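Local structure of putative methylthioribose-1-phosphate isomerase (6A34) at residues 159-167 / 192-201; 180-188 / 213-221. The protein probably catalyses the isomerisation of 5-methylthioribose 1-phosphate to 5-methylthioribulose 1-phosphate, a step of the methionine salvage pathway. All coordinates share one frame; numbering follows the deposited sequence.

Contact 1: residues 159-167 / 192-201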
loop_
_atom_site.group_PDB
_atom_site.type_symbol
_atom_site.label_atom_id
_atom_site.label_comp_id
_atom_site.label_asym_id
_atom_site.label_seq_id
_atom_site.Cartn_x
_atom_site.Cartn_y
_atom_site.Cartn_z
ATOM N N PRO A 159 -19.475 2.509 -16.942
ATOM C CA PRO A 159 -19.981 1.240 -17.454
ATOM C C PRO A 159 -20.495 0.347 -16.313
ATOM O O PRO A 159 -20.039 0.467 -15.176
ATOM C CB PRO A 159 -18.723 0.649 -18.105
ATOM C CG PRO A 159 -17.613 1.133 -17.213
ATOM C CD PRO A 159 -18.008 2.558 -16.875
ATOM N N GLU A 160 -21.433 -0.544 -16.644
ATOM C CA GLU A 160 -21.735 -1.690 -15.832
ATOM C C GLU A 160 -20.483 -2.545 -15.732
ATOM O O GLU A 160 -19.745 -2.691 -16.718
ATOM C CB GLU A 160 -22.738 -2.675 -16.435
ATOM C CG GLU A 160 -23.905 -2.046 -17.159
ATOM C CD GLU A 160 -25.088 -2.996 -17.279
ATOM O OE1 GLU A 160 -26.204 -2.496 -17.586
ATOM O OE2 GLU A 160 -24.878 -4.242 -17.051
ATOM N N GLY A 161 -20.298 -3.143 -14.560
ATOM C CA GLY A 161 -19.296 -4.143 -14.372
ATOM C C GLY A 161 -18.541 -3.883 -13.112
ATOM O O GLY A 161 -19.123 -3.582 -12.104
ATOM N N ASN A 162 -17.226 -3.911 -13.242
ATOM C CA ASN A 162 -16.304 -3.893 -12.177
ATOM C C ASN A 162 -15.691 -2.490 -12.126
ATOM O O ASN A 162 -15.044 -2.033 -13.077
ATOM C CB ASN A 162 -15.276 -5.009 -12.384
ATOM C CG ASN A 162 -15.898 -6.390 -12.518
ATOM O OD1 ASN A 162 -17.022 -6.642 -12.060
ATOM N ND2 ASN A 162 -15.167 -7.306 -13.133
ATOM N N ILE A 163 -15.920 -1.817 -11.005
ATOM C CA ILE A 163 -15.416 -0.495 -10.713
ATOM C C ILE A 163 -14.354 -0.596 -9.616
ATOM O O ILE A 163 -14.484 -1.417 -8.730
ATOM C CB ILE A 163 -16.558 0.412 -10.235
ATOM C CG1 ILE A 163 -17.754 0.371 -11.188
ATOM C CG2 ILE A 163 -16.020 1.814 -10.006
ATOM C CD1 ILE A 163 -17.409 0.731 -12.621
ATOM N N LEU A 164 -13.358 0.290 -9.660
ATOM C CA LEU A 164 -12.300 0.347 -8.606
ATOM C C LEU A 164 -12.243 1.772 -8.037
ATOM O O LEU A 164 -12.414 2.753 -8.733
ATOM C CB LEU A 164 -11.015 -0.234 -9.221
ATOM C CG LEU A 164 -9.592 0.101 -8.753
ATOM C CD1 LEU A 164 -9.446 1.168 -7.697
ATOM C CD2 LEU A 164 -8.816 -1.151 -8.374
ATOM N N THR A 165 -12.085 1.861 -6.728
ATOM C CA THR A 165 -11.958 3.152 -6.075
ATOM C C THR A 165 -10.874 3.070 -5.006
ATOM O O THR A 165 -10.199 2.029 -4.831
ATOM C CB THR A 165 -13.308 3.646 -5.535
ATOM O OG1 THR A 165 -13.258 5.042 -5.219
ATOM C CG2 THR A 165 -13.769 2.878 -4.327
ATOM N N HIS A 166 -10.689 4.230 -4.371
ATOM C CA HIS A 166 -9.579 4.560 -3.551
ATOM C C HIS A 166 -10.080 5.408 -2.384
ATOM O O HIS A 166 -10.947 6.269 -2.552
ATOM C CB HIS A 166 -8.549 5.297 -4.414
ATOM C CG HIS A 166 -7.167 5.337 -3.841
ATOM N ND1 HIS A 166 -6.308 4.271 -3.924
ATOM C CD2 HIS A 166 -6.478 6.310 -3.206
ATOM C CE1 HIS A 166 -5.148 4.582 -3.360
ATOM N NE2 HIS A 166 -5.220 5.825 -2.915
ATOM N N CYS A 167 -9.499 5.178 -1.211
ATOM C CA CYS A 167 -9.789 5.945 -0.009
ATOM C C CYS A 167 -11.245 5.742 0.411
ATOM O O CYS A 167 -11.811 4.670 0.162
ATOM C CB CYS A 167 -9.485 7.433 -0.177
ATOM S SG CYS A 167 -9.092 8.210 1.417
ATOM N N SER A 192 -26.132 -2.512 -11.853
ATOM C CA SER A 192 -25.073 -2.303 -12.808
ATOM C C SER A 192 -23.694 -2.378 -12.123
ATOM O O SER A 192 -22.691 -2.443 -12.792
ATOM C CB SER A 192 -25.318 -1.045 -13.619
ATOM O OG SER A 192 -25.132 0.115 -12.846
ATOM N N LEU A 193 -23.655 -2.545 -10.800
ATOM C CA LEU A 193 -22.398 -2.732 -10.093
ATOM C C LEU A 193 -22.185 -4.196 -9.719
ATOM O O LEU A 193 -22.731 -4.674 -8.706
ATOM C CB LEU A 193 -22.378 -1.858 -8.838
ATOM C CG LEU A 193 -21.114 -2.007 -7.998
ATOM C CD1 LEU A 193 -19.952 -1.320 -8.686
ATOM C CD2 LEU A 193 -21.320 -1.426 -6.615
ATOM N N LYS A 194 -21.331 -4.888 -10.489
ATOM C CA LYS A 194 -21.098 -6.306 -10.275
ATOM C C LYS A 194 -20.054 -6.489 -9.184
ATOM O O LYS A 194 -20.050 -7.507 -8.504
ATOM C CB LYS A 194 -20.611 -7.017 -11.542
ATOM C CG LYS A 194 -21.556 -6.898 -12.724
ATOM C CD LYS A 194 -23.009 -7.339 -12.431
ATOM C CE LYS A 194 -24.015 -6.734 -13.389
ATOM N NZ LYS A 194 -23.464 -6.674 -14.768
ATOM N N LEU A 195 -19.129 -5.532 -9.089
ATOM C CA LEU A 195 -18.013 -5.672 -8.180
ATOM C C LEU A 195 -17.380 -4.298 -7.998
ATOM O O LEU A 195 -17.171 -3.593 -8.980
ATOM C CB LEU A 195 -17.004 -6.680 -8.742
ATOM C CG LEU A 195 -15.695 -6.799 -7.955
ATOM C CD1 LEU A 195 -15.917 -7.413 -6.591
ATOM C CD2 LEU A 195 -14.651 -7.618 -8.719
ATOM N N LEU A 196 -17.112 -3.950 -6.737
ATOM C CA LEU A 196 -16.381 -2.781 -6.365
ATOM C C LEU A 196 -15.041 -3.199 -5.752
ATOM O O LEU A 196 -15.024 -3.656 -4.631
ATOM C CB LEU A 196 -17.189 -1.967 -5.354
ATOM C CG LEU A 196 -16.576 -0.616 -4.976
ATOM C CD1 LEU A 196 -16.306 0.230 -6.203
ATOM C CD2 LEU A 196 -17.478 0.139 -4.011
ATOM N N TRP A 197 -13.936 -2.966 -6.472
ATOM C CA TRP A 197 -12.602 -3.073 -5.869
ATOM C C TRP A 197 -12.359 -1.868 -4.964
ATOM O O TRP A 197 -12.586 -0.702 -5.390
ATOM C CB TRP A 197 -11.502 -3.104 -6.928
ATOM C CG TRP A 197 -11.589 -4.250 -7.868
ATOM C CD1 TRP A 197 -12.139 -4.237 -9.106
ATOM C CD2 TRP A 197 -11.103 -5.582 -7.648
ATOM N NE1 TRP A 197 -12.006 -5.470 -9.679
ATOM C CE2 TRP A 197 -11.370 -6.310 -8.815
ATOM C CE3 TRP A 197 -10.447 -6.219 -6.587
ATOM C CZ2 TRP A 197 -10.996 -7.643 -8.971
ATOM C CZ3 TRP A 197 -10.092 -7.545 -6.727
ATOM C CH2 TRP A 197 -10.368 -8.252 -7.902
ATOM N N LEU A 198 -11.828 -2.149 -3.773
ATOM C CA LEU A 198 -11.455 -1.141 -2.777
ATOM C C LEU A 198 -9.969 -1.253 -2.446
ATOM O O LEU A 198 -9.553 -2.242 -1.826
ATOM C CB LEU A 198 -12.257 -1.366 -1.494
ATOM C CG LEU A 198 -13.763 -1.269 -1.663
ATOM C CD1 LEU A 198 -14.456 -1.599 -0.329
ATOM C CD2 LEU A 198 -14.152 0.111 -2.176
ATOM N N ASP A 199 -9.195 -0.229 -2.830
ATOM C CA ASP A 199 -7.813 -0.075 -2.389
ATOM C C ASP A 199 -7.860 0.201 -0.886
ATOM O O ASP A 199 -8.614 1.076 -0.455
ATOM C CB ASP A 199 -7.115 1.089 -3.092
ATOM C CG ASP A 199 -6.871 0.928 -4.587
ATOM O OD1 ASP A 199 -6.966 -0.194 -5.098
ATOM O OD2 ASP A 199 -6.563 1.951 -5.231
ATOM N N GLU A 200 -7.044 -0.507 -0.097
ATOM C CA GLU A 200 -7.052 -0.314 1.354
ATOM C C GLU A 200 -6.683 1.131 1.711
ATOM O O GLU A 200 -7.197 1.658 2.715
ATOM C CB GLU A 200 -6.171 -1.352 2.052
ATOM C CG GLU A 200 -4.690 -1.344 1.681
ATOM C CD GLU A 200 -3.889 -2.340 2.522
ATOM O OE1 GLU A 200 -4.539 -3.028 3.337
ATOM O OE2 GLU A 200 -2.616 -2.413 2.397
ATOM N N THR A 201 -5.761 1.722 0.922
ATOM C CA THR A 201 -5.334 3.133 0.968
ATOM C C THR A 201 -4.477 3.462 2.201
ATOM O O THR A 201 -4.875 4.226 3.109
ATOM C CB THR A 201 -6.530 4.085 0.861
ATOM O OG1 THR A 201 -7.444 3.578 -0.115
ATOM C CG2 THR A 201 -6.100 5.474 0.438
HETATM O O HOH W 1 -11.208 2.281 -1.213
#

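Contact 2: residues 180-188 / 213-221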
loop_
_atom_site.group_PDB
_atom_site.type_symbol
_atom_site.label_atom_id
_atom_site.label_comp_id
_atom_site.label_asym_id
_atom_site.label_seq_id
_atom_site.Cartn_x
_atom_site.Cartn_y
_atom_site.Cartn_z
ATOM N N VAL A 180 -18.259 9.408 -4.377
ATOM C CA VAL A 180 -18.099 8.102 -4.965
ATOM C C VAL A 180 -19.267 7.236 -4.458
ATOM O O VAL A 180 -19.935 6.517 -5.210
ATOM C CB VAL A 180 -16.728 7.473 -4.606
ATOM C CG1 VAL A 180 -16.677 5.997 -4.989
ATOM C CG2 VAL A 180 -15.557 8.201 -5.240
ATOM N N GLY A 181 -19.516 7.305 -3.159
ATOM C CA GLY A 181 -20.503 6.405 -2.524
ATOM C C GLY A 181 -21.887 6.506 -3.160
ATOM O O GLY A 181 -22.575 5.518 -3.309
ATOM N N SER A 182 -22.287 7.712 -3.561
ATOM C CA SER A 182 -23.577 7.912 -4.189
ATOM C C SER A 182 -23.615 7.220 -5.542
ATOM O O SER A 182 -24.595 6.584 -5.892
ATOM C CB SER A 182 -23.916 9.356 -4.333
ATOM O OG SER A 182 -25.293 9.473 -4.627
ATOM N N VAL A 183 -22.517 7.324 -6.280
ATOM C CA VAL A 183 -22.476 6.792 -7.639
ATOM C C VAL A 183 -22.608 5.277 -7.572
ATOM O O VAL A 183 -23.397 4.713 -8.298
ATOM C CB VAL A 183 -21.198 7.217 -8.387
ATOM C CG1 VAL A 183 -21.025 6.467 -9.689
ATOM C CG2 VAL A 183 -21.210 8.711 -8.651
ATOM N N VAL A 184 -21.792 4.642 -6.723
ATOM C CA VAL A 184 -21.798 3.199 -6.592
ATOM C C VAL A 184 -23.104 2.713 -5.942
ATOM O O VAL A 184 -23.577 1.608 -6.270
ATOM C CB VAL A 184 -20.548 2.675 -5.871
ATOM C CG1 VAL A 184 -19.291 2.999 -6.656
ATOM C CG2 VAL A 184 -20.439 3.189 -4.450
ATOM N N ARG A 185 -23.723 3.520 -5.077
ATOM C CA ARG A 185 -25.045 3.107 -4.498
ATOM C C ARG A 185 -26.132 3.118 -5.594
ATOM O O ARG A 185 -26.866 2.174 -5.747
ATOM C CB ARG A 185 -25.382 3.966 -3.277
ATOM C CG ARG A 185 -24.619 3.522 -2.038
ATOM C CD ARG A 185 -24.776 4.510 -0.896
ATOM N NE ARG A 185 -24.333 3.903 0.360
ATOM C CZ ARG A 185 -23.120 4.035 0.876
ATOM N NH1 ARG A 185 -22.293 4.946 0.386
ATOM N NH2 ARG A 185 -22.741 3.250 1.879
ATOM N N VAL A 186 -26.149 4.144 -6.447
ATOM C CA VAL A 186 -27.106 4.173 -7.524
ATOM C C VAL A 186 -26.857 2.996 -8.476
ATOM O O VAL A 186 -27.796 2.311 -8.887
ATOM C CB VAL A 186 -27.074 5.517 -8.260
ATOM C CG1 VAL A 186 -27.906 5.462 -9.513
ATOM C CG2 VAL A 186 -27.533 6.648 -7.368
ATOM N N MET A 187 -25.586 2.756 -8.824
ATOM C CA MET A 187 -25.233 1.682 -9.709
ATOM C C MET A 187 -25.701 0.349 -9.105
ATOM O O MET A 187 -26.171 -0.526 -9.835
ATOM C CB MET A 187 -23.717 1.642 -9.969
ATOM C CG MET A 187 -23.238 2.776 -10.839
ATOM S SD MET A 187 -21.479 2.687 -11.250
ATOM C CE MET A 187 -21.450 1.217 -12.283
ATOM N N HIS A 188 -25.529 0.182 -7.790
ATOM C CA HIS A 188 -25.852 -1.095 -7.120
ATOM C C HIS A 188 -27.364 -1.353 -7.202
ATOM O O HIS A 188 -27.802 -2.450 -7.541
ATOM C CB HIS A 188 -25.338 -1.109 -5.672
ATOM C CG HIS A 188 -25.781 -2.298 -4.893
ATOM N ND1 HIS A 188 -25.266 -3.556 -5.112
ATOM C CD2 HIS A 188 -26.690 -2.436 -3.909
ATOM C CE1 HIS A 188 -25.823 -4.417 -4.278
ATOM N NE2 HIS A 188 -26.705 -3.762 -3.547
ATOM N N TRP A 213 -16.360 -1.226 5.245
ATOM C CA TRP A 213 -17.407 -1.324 6.206
ATOM C C TRP A 213 -18.740 -0.806 5.638
ATOM O O TRP A 213 -19.689 -1.558 5.582
ATOM C CB TRP A 213 -17.010 -0.597 7.489
ATOM C CG TRP A 213 -18.082 -0.748 8.509
ATOM C CD1 TRP A 213 -18.249 -1.802 9.349
ATOM C CD2 TRP A 213 -19.213 0.117 8.699
ATOM N NE1 TRP A 213 -19.401 -1.641 10.062
ATOM C CE2 TRP A 213 -20.009 -0.471 9.705
ATOM C CE3 TRP A 213 -19.629 1.327 8.132
ATOM C CZ2 TRP A 213 -21.201 0.103 10.155
ATOM C CZ3 TRP A 213 -20.797 1.909 8.594
ATOM C CH2 TRP A 213 -21.574 1.300 9.583
ATOM N N GLU A 214 -18.803 0.455 5.199
ATOM C CA GLU A 214 -20.095 1.039 4.776
ATOM C C GLU A 214 -20.634 0.354 3.518
ATOM O O GLU A 214 -21.837 0.217 3.403
ATOM C CB GLU A 214 -20.061 2.555 4.584
ATOM C CG GLU A 214 -18.996 3.100 3.638
ATOM C CD GLU A 214 -19.322 4.527 3.215
ATOM O OE1 GLU A 214 -20.353 4.688 2.537
ATOM O OE2 GLU A 214 -18.619 5.491 3.652
ATOM N N TYR A 215 -19.765 -0.035 2.565
ATOM C CA TYR A 215 -20.281 -0.584 1.321
ATOM C C TYR A 215 -20.756 -2.008 1.587
ATOM O O TYR A 215 -21.748 -2.477 0.983
ATOM C CB TYR A 215 -19.266 -0.498 0.176
ATOM C CG TYR A 215 -18.913 0.907 -0.256
ATOM C CD1 TYR A 215 -19.897 1.869 -0.437
ATOM C CD2 TYR A 215 -17.596 1.294 -0.459
ATOM C CE1 TYR A 215 -19.589 3.162 -0.829
ATOM C CE2 TYR A 215 -17.274 2.582 -0.855
ATOM C CZ TYR A 215 -18.271 3.526 -1.041
ATOM O OH TYR A 215 -17.976 4.815 -1.402
ATOM N N SER A 216 -20.044 -2.692 2.482
ATOM C CA SER A 216 -20.490 -3.990 2.943
ATOM C C SER A 216 -21.827 -3.867 3.709
ATOM O O SER A 216 -22.770 -4.566 3.419
ATOM C CB SER A 216 -19.442 -4.685 3.753
ATOM O OG SER A 216 -19.814 -6.040 3.881
ATOM N N TYR A 217 -21.910 -2.948 4.664
ATOM C CA TYR A 217 -23.130 -2.701 5.396
ATOM C C TYR A 217 -24.338 -2.624 4.460
ATOM O O TYR A 217 -25.394 -3.172 4.780
ATOM C CB TYR A 217 -23.030 -1.412 6.210
ATOM C CG TYR A 217 -24.118 -1.243 7.242
ATOM C CD1 TYR A 217 -25.301 -0.609 6.914
ATOM C CD2 TYR A 217 -23.963 -1.688 8.543
ATOM C CE1 TYR A 217 -26.306 -0.417 7.841
ATOM C CE2 TYR A 217 -24.960 -1.503 9.490
ATOM C CZ TYR A 217 -26.145 -0.868 9.134
ATOM O OH TYR A 217 -27.159 -0.638 10.028
ATOM N N ASP A 218 -24.175 -1.991 3.295
ATOM C CA ASP A 218 -25.264 -1.803 2.380
ATOM C C ASP A 218 -25.395 -2.964 1.404
ATOM O O ASP A 218 -26.231 -2.896 0.501
ATOM C CB ASP A 218 -25.136 -0.465 1.651
ATOM C CG ASP A 218 -25.691 0.703 2.447
ATOM O OD1 ASP A 218 -26.563 0.442 3.315
ATOM O OD2 ASP A 218 -25.266 1.878 2.188
ATOM N N GLY A 219 -24.578 -4.015 1.539
ATOM C CA GLY A 219 -24.702 -5.186 0.651
ATOM C C GLY A 219 -24.173 -4.985 -0.774
ATOM O O GLY A 219 -24.550 -5.719 -1.694
ATOM N N LEU A 220 -23.271 -4.022 -0.994
ATOM C CA LEU A 220 -22.570 -3.956 -2.301
ATOM C C LEU A 220 -21.602 -5.147 -2.400
ATOM O O LEU A 220 -21.035 -5.560 -1.404
ATOM C CB LEU A 220 -21.806 -2.632 -2.411
ATOM C CG LEU A 220 -22.594 -1.450 -2.956
ATOM C CD1 LEU A 220 -23.790 -1.096 -2.063
ATOM C CD2 LEU A 220 -21.671 -0.248 -3.120
ATOM N N ASN A 221 -21.380 -5.686 -3.607
ATOM C CA ASN A 221 -20.340 -6.705 -3.763
ATOM C C ASN A 221 -18.940 -6.036 -3.842
ATOM O O ASN A 221 -18.617 -5.346 -4.760
ATOM C CB ASN A 221 -20.669 -7.610 -4.943
ATOM C CG ASN A 221 -19.607 -8.659 -5.158
ATOM O OD1 ASN A 221 -19.127 -9.216 -4.177
ATOM N ND2 ASN A 221 -19.216 -8.902 -6.410
HETATM O O HOH W 2 -22.718 -4.644 -5.937
#

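Contact 1: residues 159-167 / 192-201
Glu160 CG lies beside Ser192 CB, and the extended remainder of the chain carries Glu160 OE2 to a long salt bridge of 3.6 Å with Lys194 NZ. Gly161 has both backbone polar atoms engaged, N to Ser192 O and O from Lys194 N; its backbone angles call for glycine, since a CB would be jammed against the preceding carbonyl O. The register slips by one residue between Gly161 and Asn162, a beta bulge. Asn162 OD1 packs on Leu195 CB (3.3 Å), while ND2 bonds a hexane-1,6-diol, probably from the crystallisation liquor. From here the pairing is regular and parallel, the short strand axes 19° apart: Ile163 N reaches Leu195 O, and Ile163 O takes Trp197 N at 2.8 Å. These are adjacent inner strands of the Rossmann-like sheet, joined through helix 180-189 as a beta-alpha-beta unit. Ile163 shares its face with Leu193 and Leu196, CG1 touching Leu193 CD1 at 3.7 Å. On the other face Leu164 sets CD2 against Trp197 CB at 3.6 Å, and the indole NE1 is bound by Phe238 O. Thr165 CG2 lies 3.5 Å from Leu198 CD2; with OG1 anti to the backbone N, the hydroxyl bonds Ile243 O. His166 ND1 donates in its ring plane to the anti lone pair of Asp199 OD2, at 2.7 Å and 167°; NE2 is held by Ile259 O, which fixes the ring's rotation. Asp199 OD1, buried against Leu164 CD1, has no polar partner in the model. Cys167, the predicted transition-state stabiliser, donates its N to Thr201 OG1 at 2.8 Å, and that hydroxyl donates to Asp199 O.

Contact 2: residues 180-188 / 213-221
Arg185 reaches across from helix 180-188, extended from CG to NE, and sets the edge of its guanidinium against two carboxylates. NE and NH2 grip Asp218 OD2 side-on, each at 2.9 Å, with the carboxylate turned 83° from the guanidinium plane. NH1 and NH2 take Glu214 OE1 end-on, where the planes are 38° apart; NH1 also bonds Leu177 O. One oxygen of each acid thus accepts two bonds, and the buried positive charge is probably balanced by both; Asp218 OD2 is also bound by Thr11, and Glu214 OE1 by Ser171 N. Over one guanidinium face lies Tyr215 CD1, the two planes inclined. The tyrosine ring enters as a knob among Val180, Gly181, Val184 and Arg185, its edge toward Gly181, whose CA is 3.2 Å from Tyr215 OH. Val184 CG2 bridges Tyr215 CE1 and Leu220 CD2. One turn on, His188 CG stands anti to the backbone N, which brings the ring face against Leu220 CD1, 3.9 Å from the centroid, a CH-pi contact; water 2 joins His188 ND1 to Asn221 N. Gly219, with positive phi, ends the second helix in a Schellman motif. Nearly parallel (22°), the helices belong to consecutive beta-alpha-beta crossovers; with strand order 3-2-1-4-5, this is consistent with the Rossmann-like fold.

Overall arrangement
From the N terminus, the chain passes through strand 161-165, helix 180-189, strand 193-199 and helix 206-217 to strand 222-225. Contact 1 closes the loop from 159-167 to 192-201, and contact 2 closes the one from 180-188 to 213-221; their segments alternate, so the two loops cross rather than nest. Contact 1 pairs strands within the sheet, while contact 2 joins the two helices that pack on it, with centres 10 Å apart. Their ties are direct: Asn221 ND2 lies 2.7 Å from Lys194 O and Ser192 N 2.8 Å from Met187 O, both probable hydrogen bonds, and Val180 CG1 packs on Thr165 OG1. Both contacts also touch the second subunit.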